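Local structure of transcriptional repressor, TetR family (Thermus thermophilus, 3ANP) at residues A[126-131]-A[157-162]; A[134-139]-A[143-148]; A[163-168]-A[179-184]. The protein represses transcription as a TetR-family regulator that controls fatty acid degradation, probably by binding operator DNA, and takes up lauroyl-CoA as a ligand. One frame throughout, in Å; residues are numbered along the deposited sequence.

Interaction 1 of 3, residues A[126-131]-A[157-162]; sequences LPLGDL and TLADLY. With DCC (dodecyl-coa), chain E.
Leu128, in the first turn of helix 128-142, packs its branched end against Ala159 and Tyr162 of helix 151-172. Its CD2 comes to 3.5 Å from CD2 of Tyr162, meeting the ring obliquely, while its CG rests 3.8 Å from CB of Ala159. Carried anti to the backbone N (chi1 175°), the isobutyl group crosses the tyrosine side chain at about a right angle. Beside it the helices are nearest where Gly129 meets Ala159: CB of Ala159 lies 3.5 Å from the backbone N of Gly129. This is the tight part of the contact. The other side is loose: CB of Pro127, a residue at the N-cap and at the centre of an inverse gamma turn, points away from helix 151-172, and the partly exposed proline packs instead on Leu65 and Arg69 of helix 54-77, while Asp130 is exposed to solvent.

The dodecyl chain runs along the same residues. Carbon CA8 is 3.9 Å from CE2 of Tyr162 and 4.0 Å from CB of Leu128, and Leu126 adds its CB at 4.0 Å from CA7. Nearer the thioester, OD1 of Asp160 approaches CA3 to 3.4 Å; that carboxylate is also salt-bridged to Arg168 of the second subunit. The phenol OH of Tyr162 and OG1 of Thr97 share a hydrogen bond, which helps hold the far end of the ring. An alanine in place of this tyrosine would take away the ring, and CD2 of Leu128 and the acyl chain would probably lose the wall they share, and Thr97 OG1 its phenolic partner. Two helices meeting beside a buried apolar ligand in this way form part of the effector pocket in the C-terminal domain of a TetR-family repressor.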
# COMPACT_ATOMS: atom_id res chain seq x y z
N LEU A 126 -9.68 -11.34 -1.17
CA LEU A 126 -9.94 -10.24 -0.24
C LEU A 126 -10.39 -8.96 -0.96
O LEU A 126 -9.80 -7.89 -0.79
CB LEU A 126 -8.65 -9.94 0.54
CG LEU A 126 -7.93 -11.13 1.20
CD1 LEU A 126 -6.49 -10.76 1.60
CD2 LEU A 126 -8.73 -11.55 2.45
N PRO A 127 -11.48 -9.05 -1.75
CA PRO A 127 -11.99 -7.90 -2.50
C PRO A 127 -12.68 -6.79 -1.69
O PRO A 127 -13.87 -6.53 -1.86
CB PRO A 127 -12.92 -8.56 -3.51
CG PRO A 127 -13.55 -9.64 -2.66
CD PRO A 127 -12.33 -10.23 -1.97
N LEU A 128 -11.92 -6.13 -0.84
CA LEU A 128 -12.46 -5.04 -0.03
C LEU A 128 -12.85 -3.85 -0.92
O LEU A 128 -13.84 -3.16 -0.65
CB LEU A 128 -11.42 -4.59 1.00
CG LEU A 128 -11.77 -3.38 1.87
CD1 LEU A 128 -13.10 -3.65 2.62
CD2 LEU A 128 -10.61 -3.11 2.84
N GLY A 129 -12.07 -3.61 -1.96
CA GLY A 129 -12.36 -2.50 -2.87
C GLY A 129 -13.79 -2.54 -3.39
O GLY A 129 -14.49 -1.51 -3.42
N ASP A 130 -14.23 -3.72 -3.80
CA ASP A 130 -15.58 -3.89 -4.33
C ASP A 130 -16.66 -3.70 -3.25
O ASP A 130 -17.74 -3.18 -3.54
CB ASP A 130 -15.73 -5.26 -5.01
CG ASP A 130 -14.91 -5.37 -6.29
OD1 ASP A 130 -14.56 -4.33 -6.89
OD2 ASP A 130 -14.61 -6.51 -6.70
N LEU A 131 -16.38 -4.11 -2.01
CA LEU A 131 -17.35 -3.89 -0.93
C LEU A 131 -17.50 -2.36 -0.72
O LEU A 131 -18.61 -1.83 -0.55
CB LEU A 131 -16.87 -4.57 0.37
CG LEU A 131 -17.72 -4.28 1.63
CD1 LEU A 131 -19.19 -4.55 1.32
CD2 LEU A 131 -17.26 -5.16 2.80
N THR A 157 -8.96 2.19 -4.54
CA THR A 157 -8.03 3.14 -3.95
C THR A 157 -8.15 3.21 -2.43
O THR A 157 -7.14 3.21 -1.71
CB THR A 157 -8.23 4.56 -4.56
OG1 THR A 157 -7.93 4.53 -5.96
CG2 THR A 157 -7.32 5.57 -3.87
N LEU A 158 -9.38 3.28 -1.94
CA LEU A 158 -9.57 3.37 -0.51
C LEU A 158 -9.13 2.07 0.15
O LEU A 158 -8.51 2.09 1.21
CB LEU A 158 -11.02 3.70 -0.16
CG LEU A 158 -11.25 4.10 1.30
CD1 LEU A 158 -10.24 5.18 1.71
CD2 LEU A 158 -12.68 4.59 1.48
N ALA A 159 -9.43 0.93 -0.48
CA ALA A 159 -8.99 -0.36 0.08
C ALA A 159 -7.47 -0.47 0.06
O ALA A 159 -6.88 -1.07 0.96
CB ALA A 159 -9.61 -1.52 -0.71
N ASP A 160 -6.82 0.09 -0.95
CA ASP A 160 -5.35 0.02 -1.01
C ASP A 160 -4.76 0.79 0.18
O ASP A 160 -3.77 0.35 0.78
CB ASP A 160 -4.82 0.62 -2.32
CG ASP A 160 -5.01 -0.32 -3.51
OD1 ASP A 160 -5.05 -1.56 -3.33
OD2 ASP A 160 -5.11 0.19 -4.64
N LEU A 161 -5.36 1.93 0.50
CA LEU A 161 -4.90 2.74 1.63
C LEU A 161 -5.10 1.99 2.94
O LEU A 161 -4.24 2.05 3.81
CB LEU A 161 -5.67 4.07 1.73
CG LEU A 161 -5.16 5.20 0.85
CD1 LEU A 161 -5.92 6.48 1.20
CD2 LEU A 161 -3.68 5.40 1.09
N TYR A 162 -6.24 1.31 3.08
CA TYR A 162 -6.49 0.53 4.30
C TYR A 162 -5.37 -0.50 4.42
O TYR A 162 -4.77 -0.68 5.49
CB TYR A 162 -7.83 -0.24 4.23
CG TYR A 162 -7.82 -1.46 5.15
CD1 TYR A 162 -7.86 -1.31 6.54
CD2 TYR A 162 -7.64 -2.74 4.63
CE1 TYR A 162 -7.71 -2.43 7.39
CE2 TYR A 162 -7.49 -3.86 5.47
CZ TYR A 162 -7.52 -3.69 6.85
OH TYR A 162 -7.32 -4.79 7.67
C2 DCC E . -11.91 -8.15 -18.65
C4 DCC E . -12.16 -6.32 -17.27
C5 DCC E . -13.18 -6.98 -16.59
C6 DCC E . -13.53 -8.26 -17.00
C8 DCC E . -12.89 -5.04 -15.70
C10 DCC E . -9.70 -7.77 4.91
C11 DCC E . -9.50 -8.68 6.12
C12 DCC E . -10.80 -8.84 6.91
N9 DCC E . -12.01 -5.13 -16.69
N7 DCC E . -13.61 -6.16 -15.63
N3 DCC E . -11.55 -6.93 -18.29
N1 DCC E . -12.87 -8.81 -18.03
N6 DCC E . -14.50 -8.93 -16.38
C1' DCC E . -11.05 -4.08 -17.09
C2' DCC E . -10.82 -3.07 -15.97
O2' DCC E . -11.96 -2.21 -15.86
C3' DCC E . -9.66 -2.31 -16.61
O3' DCC E . -10.15 -1.40 -17.59
C4' DCC E . -8.87 -3.43 -17.29
O4' DCC E . -9.72 -4.60 -17.25
C5' DCC E . -7.59 -3.68 -16.50
O5' DCC E . -7.89 -3.96 -15.13
P1 DCC E . -6.75 -3.83 -14.00
O11 DCC E . -5.99 -2.58 -14.19
O12 DCC E . -7.39 -4.08 -12.68
O6 DCC E . -5.76 -5.06 -14.33
P2 DCC E . -6.02 -6.53 -13.73
O21 DCC E . -5.36 -7.28 -14.81
O22 DCC E . -7.48 -6.41 -13.53
O7 DCC E . -5.06 -6.28 -12.45
CPA DCC E . -5.57 -5.81 -11.20
CPB DCC E . -5.02 -6.67 -10.07
CP8 DCC E . -3.51 -6.87 -10.26
CP7 DCC E . -5.72 -8.03 -10.07
CP9 DCC E . -5.27 -5.97 -8.73
OP3 DCC E . -2.83 -5.61 -10.15
CP6 DCC E . -2.96 -7.85 -9.23
OP2 DCC E . -3.00 -9.06 -9.44
NP2 DCC E . -2.47 -7.31 -8.12
CP5 DCC E . -1.91 -8.14 -7.04
CP4 DCC E . -2.07 -7.42 -5.70
CP3 DCC E . -1.33 -6.08 -5.70
OP1 DCC E . -1.50 -5.27 -6.61
NP1 DCC E . -0.54 -5.87 -4.65
CP2 DCC E . 0.24 -4.63 -4.52
CP1 DCC E . -0.68 -3.47 -4.15
S DCC E . -1.36 -3.59 -2.46
P3 DCC E . -9.50 0.07 -17.69
O31 DCC E . -10.32 1.09 -17.00
O32 DCC E . -8.02 -0.05 -17.07
O33 DCC E . -9.33 0.36 -19.26
CA1 DCC E . -2.90 -4.39 -2.72
CA2 DCC E . -3.95 -4.35 -1.61
OA1 DCC E . -3.12 -4.98 -3.77
CA3 DCC E . -5.33 -4.70 -2.16
CA4 DCC E . -6.43 -4.58 -1.09
CA5 DCC E . -6.21 -5.53 0.09
CA6 DCC E . -7.44 -5.53 1.00
CA7 DCC E . -7.29 -6.54 2.14
CA8 DCC E . -8.57 -6.63 2.96
CA9 DCC E . -8.39 -7.59 4.15

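Interaction 2 of 3, residues A[134-139]-A[143-148]; sequences EILKPL and GVLRQD
The carbonyl O of Leu139 accepts a hydrogen bond from N of Val144 at 3.2 Å, with an N-H...O angle of 150°, where the backbone folds back over the last turn of helix 128-142. This is a Schellman motif, and Gly143 is its reversing residue: its positive phi of 85° would jam a side chain against the carbonyl O of the residue before. The helix itself is already kinked at Pro138, whose nitrogen makes no bond to the preceding turn.

Apolar side chains pack across the turn. CG2 of Val144, the branch placed between its own N and carbonyl carbon, crosses to CD2 of Leu139 at 3.8 Å, the hydrophobic pairing often found on either side of a Schellman turn. One residue on, the chain is extended and Leu145 points toward the helix. Its CB stands 4.1 Å from CB of Leu139, and its CD2 reaches back a turn, 3.7 Å from CB of Leu136. Leu136 and Leu145 both also pack on Leu151 of the following helix and on Met193 of the second subunit, which ties the helix end to the dimer.

Beyond the turn Arg146 binds Glu191 of the second subunit and, side-on, Asp148: NE is 2.7 Å from OD1 and NH2 2.7 Å from OD2, and each oxygen offers its syn lone pair and lies close to the guanidinium plane.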
# COMPACT_ATOMS: atom_id res chain seq x y z
N GLU A 134 -19.74 -0.73 -3.15
CA GLU A 134 -21.18 -0.91 -2.92
C GLU A 134 -21.71 0.22 -2.03
O GLU A 134 -22.86 0.63 -2.16
CB GLU A 134 -21.48 -2.26 -2.24
CG GLU A 134 -21.37 -3.50 -3.14
CD GLU A 134 -21.65 -4.80 -2.39
OE1 GLU A 134 -22.52 -4.79 -1.48
OE2 GLU A 134 -21.02 -5.82 -2.70
N ILE A 135 -20.88 0.72 -1.12
CA ILE A 135 -21.33 1.80 -0.24
C ILE A 135 -21.33 3.12 -1.01
O ILE A 135 -22.19 3.98 -0.80
CB ILE A 135 -20.41 1.90 1.00
CG1 ILE A 135 -20.49 0.59 1.80
CG2 ILE A 135 -20.84 3.07 1.87
CD1 ILE A 135 -19.46 0.47 2.90
N LEU A 136 -20.37 3.29 -1.92
CA LEU A 136 -20.29 4.51 -2.71
C LEU A 136 -21.45 4.62 -3.70
O LEU A 136 -21.89 5.73 -4.02
CB LEU A 136 -18.97 4.56 -3.50
CG LEU A 136 -17.68 4.49 -2.68
CD1 LEU A 136 -16.49 4.45 -3.63
CD2 LEU A 136 -17.62 5.67 -1.73
N LYS A 137 -21.95 3.48 -4.18
CA LYS A 137 -23.03 3.46 -5.15
C LYS A 137 -24.22 4.40 -4.83
O LYS A 137 -24.60 5.23 -5.66
CB LYS A 137 -23.54 2.02 -5.35
CG LYS A 137 -24.62 1.86 -6.41
CD LYS A 137 -24.79 0.38 -6.75
CE LYS A 137 -25.78 0.16 -7.88
NZ LYS A 137 -27.18 0.49 -7.49
N PRO A 138 -24.82 4.25 -3.64
CA PRO A 138 -25.95 5.09 -3.24
C PRO A 138 -25.57 6.58 -3.27
O PRO A 138 -26.41 7.44 -3.55
CB PRO A 138 -26.24 4.63 -1.81
CG PRO A 138 -25.73 3.25 -1.78
CD PRO A 138 -24.46 3.31 -2.57
N LEU A 139 -24.30 6.88 -2.97
CA LEU A 139 -23.84 8.26 -3.00
C LEU A 139 -23.84 8.76 -4.44
O LEU A 139 -24.22 9.91 -4.70
CB LEU A 139 -22.44 8.39 -2.38
CG LEU A 139 -22.34 8.18 -0.86
CD1 LEU A 139 -20.88 8.21 -0.44
CD2 LEU A 139 -23.12 9.26 -0.10
N GLY A 143 -26.20 11.80 -6.28
CA GLY A 143 -25.64 12.96 -6.96
C GLY A 143 -24.52 13.69 -6.23
O GLY A 143 -24.11 14.78 -6.66
N VAL A 144 -24.02 13.12 -5.14
CA VAL A 144 -22.96 13.77 -4.38
C VAL A 144 -21.57 13.16 -4.60
O VAL A 144 -20.59 13.63 -4.02
CB VAL A 144 -23.28 13.80 -2.86
CG1 VAL A 144 -24.59 14.55 -2.63
CG2 VAL A 144 -23.38 12.38 -2.31
N LEU A 145 -21.49 12.13 -5.45
CA LEU A 145 -20.20 11.49 -5.72
C LEU A 145 -19.77 11.78 -7.14
O LEU A 145 -20.59 11.74 -8.06
CB LEU A 145 -20.30 9.96 -5.52
CG LEU A 145 -18.97 9.27 -5.20
CD1 LEU A 145 -18.57 9.62 -3.77
CD2 LEU A 145 -19.09 7.74 -5.36
N ARG A 146 -18.49 12.07 -7.35
CA ARG A 146 -18.01 12.36 -8.71
C ARG A 146 -18.21 11.14 -9.62
O ARG A 146 -18.24 10.00 -9.15
CB ARG A 146 -16.53 12.75 -8.69
CG ARG A 146 -15.60 11.64 -8.23
CD ARG A 146 -14.23 12.22 -7.93
NE ARG A 146 -13.70 12.96 -9.06
CZ ARG A 146 -12.78 13.90 -8.96
NH1 ARG A 146 -12.28 14.22 -7.76
NH2 ARG A 146 -12.35 14.54 -10.04
N GLN A 147 -18.36 11.39 -10.92
CA GLN A 147 -18.59 10.31 -11.87
C GLN A 147 -17.53 10.18 -12.94
O GLN A 147 -17.72 9.46 -13.91
CB GLN A 147 -19.96 10.46 -12.52
CG GLN A 147 -21.09 10.41 -11.53
CD GLN A 147 -22.44 10.43 -12.19
OE1 GLN A 147 -22.81 9.49 -12.91
NE2 GLN A 147 -23.19 11.49 -11.96
N ASP A 148 -16.42 10.89 -12.78
CA ASP A 148 -15.35 10.81 -13.76
C ASP A 148 -14.41 9.63 -13.48
O ASP A 148 -13.44 9.43 -14.21
CB ASP A 148 -14.57 12.13 -13.83
CG ASP A 148 -14.13 12.64 -12.46
OD1 ASP A 148 -14.51 12.05 -11.43
OD2 ASP A 148 -13.39 13.65 -12.42

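Interaction 3 of 3, residues A[163-168]-A[179-184]; sequences FLSALR and AEELEK. With DCC (dodecyl-coa), chain E.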
# COMPACT_ATOMS: atom_id res chain seq x y z
N PHE A 163 -5.08 -1.17 3.31
CA PHE A 163 -4.03 -2.18 3.29
C PHE A 163 -2.67 -1.67 3.75
O PHE A 163 -2.06 -2.26 4.64
CB PHE A 163 -3.89 -2.78 1.88
CG PHE A 163 -2.67 -3.64 1.72
CD1 PHE A 163 -2.61 -4.92 2.26
CD2 PHE A 163 -1.54 -3.15 1.08
CE1 PHE A 163 -1.44 -5.68 2.17
CE2 PHE A 163 -0.38 -3.91 0.99
CZ PHE A 163 -0.34 -5.17 1.53
N LEU A 164 -2.19 -0.58 3.16
CA LEU A 164 -0.87 -0.06 3.54
C LEU A 164 -0.86 0.43 4.98
O LEU A 164 0.12 0.20 5.70
CB LEU A 164 -0.43 1.07 2.61
CG LEU A 164 1.02 1.56 2.76
CD1 LEU A 164 2.01 0.41 2.53
CD2 LEU A 164 1.27 2.67 1.75
N SER A 165 -1.93 1.09 5.41
CA SER A 165 -2.00 1.56 6.80
C SER A 165 -2.00 0.41 7.80
O SER A 165 -1.32 0.47 8.83
CB SER A 165 -3.25 2.42 7.02
OG SER A 165 -3.14 3.68 6.36
N ALA A 166 -2.79 -0.62 7.51
CA ALA A 166 -2.92 -1.78 8.39
C ALA A 166 -1.62 -2.58 8.46
O ALA A 166 -1.20 -3.03 9.54
CB ALA A 166 -4.06 -2.68 7.90
N LEU A 167 -0.98 -2.75 7.31
CA LEU A 167 0.27 -3.47 7.24
C LEU A 167 1.37 -2.75 8.03
O LEU A 167 2.08 -3.36 8.82
CB LEU A 167 0.69 -3.64 5.78
CG LEU A 167 2.08 -4.23 5.52
CD1 LEU A 167 2.29 -5.45 6.39
CD2 LEU A 167 2.20 -4.60 4.03
N ARG A 168 1.51 -1.44 7.81
CA ARG A 168 2.53 -0.69 8.51
C ARG A 168 2.23 -0.62 10.00
O ARG A 168 3.13 -0.69 10.83
CB ARG A 168 2.67 0.71 7.91
CG ARG A 168 3.30 0.65 6.51
CD ARG A 168 3.16 1.95 5.74
NE ARG A 168 4.05 3.00 6.24
CZ ARG A 168 4.16 4.21 5.70
NH1 ARG A 168 3.43 4.53 4.64
NH2 ARG A 168 5.00 5.10 6.23
N ALA A 179 -7.53 2.96 14.31
CA ALA A 179 -8.85 3.49 13.98
C ALA A 179 -8.73 4.95 13.49
O ALA A 179 -9.37 5.35 12.52
CB ALA A 179 -9.76 3.42 15.21
N GLU A 180 -7.91 5.73 14.19
CA GLU A 180 -7.68 7.14 13.84
C GLU A 180 -7.04 7.25 12.46
O GLU A 180 -7.37 8.14 11.67
CB GLU A 180 -6.77 7.79 14.90
CG GLU A 180 -6.56 9.30 14.76
CD GLU A 180 -5.56 9.69 13.68
OE1 GLU A 180 -4.55 8.96 13.49
OE2 GLU A 180 -5.78 10.74 13.04
N GLU A 181 -6.10 6.35 12.18
CA GLU A 181 -5.41 6.33 10.90
C GLU A 181 -6.36 6.00 9.75
O GLU A 181 -6.32 6.64 8.70
CB GLU A 181 -4.26 5.31 10.97
CG GLU A 181 -3.63 4.92 9.63
CD GLU A 181 -2.78 6.01 9.01
OE1 GLU A 181 -2.35 6.94 9.74
OE2 GLU A 181 -2.53 5.93 7.80
N LEU A 182 -7.24 5.03 9.94
CA LEU A 182 -8.18 4.68 8.88
C LEU A 182 -9.19 5.78 8.66
O LEU A 182 -9.61 6.04 7.53
CB LEU A 182 -8.88 3.33 9.18
CG LEU A 182 -7.92 2.12 9.19
CD1 LEU A 182 -8.74 0.85 9.32
CD2 LEU A 182 -7.07 2.08 7.89
N GLU A 183 -9.59 6.45 9.74
CA GLU A 183 -10.54 7.55 9.64
C GLU A 183 -9.90 8.68 8.82
O GLU A 183 -10.57 9.37 8.06
CB GLU A 183 -10.90 8.05 11.05
CG GLU A 183 -11.71 9.36 11.11
CD GLU A 183 -13.15 9.22 10.63
OE1 GLU A 183 -13.69 8.09 10.64
OE2 GLU A 183 -13.75 10.25 10.27
N LYS A 184 -8.59 8.86 9.00
CA LYS A 184 -7.84 9.88 8.25
C LYS A 184 -7.87 9.54 6.76
O LYS A 184 -8.10 10.42 5.92
CB LYS A 184 -6.38 9.96 8.74
CG LYS A 184 -5.45 10.88 7.88
CD LYS A 184 -4.70 10.12 6.76
CE LYS A 184 -3.71 9.11 7.35
NZ LYS A 184 -2.97 8.30 6.34
C2 DCC E . -11.91 -8.15 -18.65
C4 DCC E . -12.16 -6.32 -17.27
C5 DCC E . -13.18 -6.98 -16.59
C6 DCC E . -13.53 -8.26 -17.00
C8 DCC E . -12.89 -5.04 -15.70
C10 DCC E . -9.70 -7.77 4.91
C11 DCC E . -9.50 -8.68 6.12
C12 DCC E . -10.80 -8.84 6.91
N9 DCC E . -12.01 -5.13 -16.69
N7 DCC E . -13.61 -6.16 -15.63
N3 DCC E . -11.55 -6.93 -18.29
N1 DCC E . -12.87 -8.81 -18.03
N6 DCC E . -14.50 -8.93 -16.38
C1' DCC E . -11.05 -4.08 -17.09
C2' DCC E . -10.82 -3.07 -15.97
O2' DCC E . -11.96 -2.21 -15.86
C3' DCC E . -9.66 -2.31 -16.61
O3' DCC E . -10.15 -1.40 -17.59
C4' DCC E . -8.87 -3.43 -17.29
O4' DCC E . -9.72 -4.60 -17.25
C5' DCC E . -7.59 -3.68 -16.50
O5' DCC E . -7.89 -3.96 -15.13
P1 DCC E . -6.75 -3.83 -14.00
O11 DCC E . -5.99 -2.58 -14.19
O12 DCC E . -7.39 -4.08 -12.68
O6 DCC E . -5.76 -5.06 -14.33
P2 DCC E . -6.02 -6.53 -13.73
O21 DCC E . -5.36 -7.28 -14.81
O22 DCC E . -7.48 -6.41 -13.53
O7 DCC E . -5.06 -6.28 -12.45
CPA DCC E . -5.57 -5.81 -11.20
CPB DCC E . -5.02 -6.67 -10.07
CP8 DCC E . -3.51 -6.87 -10.26
CP7 DCC E . -5.72 -8.03 -10.07
CP9 DCC E . -5.27 -5.97 -8.73
OP3 DCC E . -2.83 -5.61 -10.15
CP6 DCC E . -2.96 -7.85 -9.23
OP2 DCC E . -3.00 -9.06 -9.44
NP2 DCC E . -2.47 -7.31 -8.12
CP5 DCC E . -1.91 -8.14 -7.04
CP4 DCC E . -2.07 -7.42 -5.70
CP3 DCC E . -1.33 -6.08 -5.70
OP1 DCC E . -1.50 -5.27 -6.61
NP1 DCC E . -0.54 -5.87 -4.65
CP2 DCC E . 0.24 -4.63 -4.52
CP1 DCC E . -0.68 -3.47 -4.15
S DCC E . -1.36 -3.59 -2.46
P3 DCC E . -9.50 0.07 -17.69
O31 DCC E . -10.32 1.09 -17.00
O32 DCC E . -8.02 -0.05 -17.07
O33 DCC E . -9.33 0.36 -19.26
CA1 DCC E . -2.90 -4.39 -2.72
CA2 DCC E . -3.95 -4.35 -1.61
OA1 DCC E . -3.12 -4.98 -3.77
CA3 DCC E . -5.33 -4.70 -2.16
CA4 DCC E . -6.43 -4.58 -1.09
CA5 DCC E . -6.21 -5.53 0.09
CA6 DCC E . -7.44 -5.53 1.00
CA7 DCC E . -7.29 -6.54 2.14
CA8 DCC E . -8.57 -6.63 2.96
CA9 DCC E . -8.39 -7.59 4.15
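Ser165 and Glu181 join helices 151-172 and 178-191 by a short hydrogen bond, OG of Ser165 donating to OE2 of Glu181 at 2.7 Å. OE2 accepts with its anti lone pair, the one turned away from OE1. The hydroxyl has a further hydrogen-bond partner in Asn185, and a weak one in the carbonyl of Leu161.

Ionic contacts converge on the same carboxylate. NZ of Lys184, one turn further along the helix, lies 2.8 Å from OE2 of Glu181 and approaches from above the carboxylate plane, 43° out of it, so that OE2 accepts two donors from different directions. OE1 of Glu181 is salt-bridged to Arg153 of the second subunit, while NZ of Lys184 is also hydrogen-bonded to OG1 of Thr157 of that subunit. Such bonds fit the four-helix bundle that TetR-family dimers usually build from the last two long helices of each subunit.

Apolar contact is modest. The chain of Glu181 bends at chi2 (72°), and its CG lies 3.6 Å from CB of Ser165. Beside it CD2 of Leu182 touches that same CB at 3.9 Å; the leucine also packs on Phe90 and Ala94 of helix 82-99.

Ligand packing belongs to another side of helix 151-172. There the acyl carbon CA2 of the lauroyl-CoA lies over one face of the Phe163 ring, 3.6 Å from CG, and the thioester S is 3.6 Å from CD2 of Phe163.

Helix 151-172 carries interactions 1 and 3, whose centres are 12 Å apart and which touch where CD1 of Tyr162 meets CD1 of Leu182 at 3.6 Å. Both border the lauroyl-CoA, interaction 1 along the acyl chain and interaction 3 at the thioester end. They also answer each other across the dimer: Arg168 of one subunit pairs with Asp160 of the other, and Lys184 with Thr157. Interaction 2 shares helix 128-142 with interaction 1 but lies further out, with centres 16 Å apart and the Leu136 side chain about 14 Å from the ligand. Its nearest atoms are about 12 Å from interaction 3, yet it too touches the second subunit.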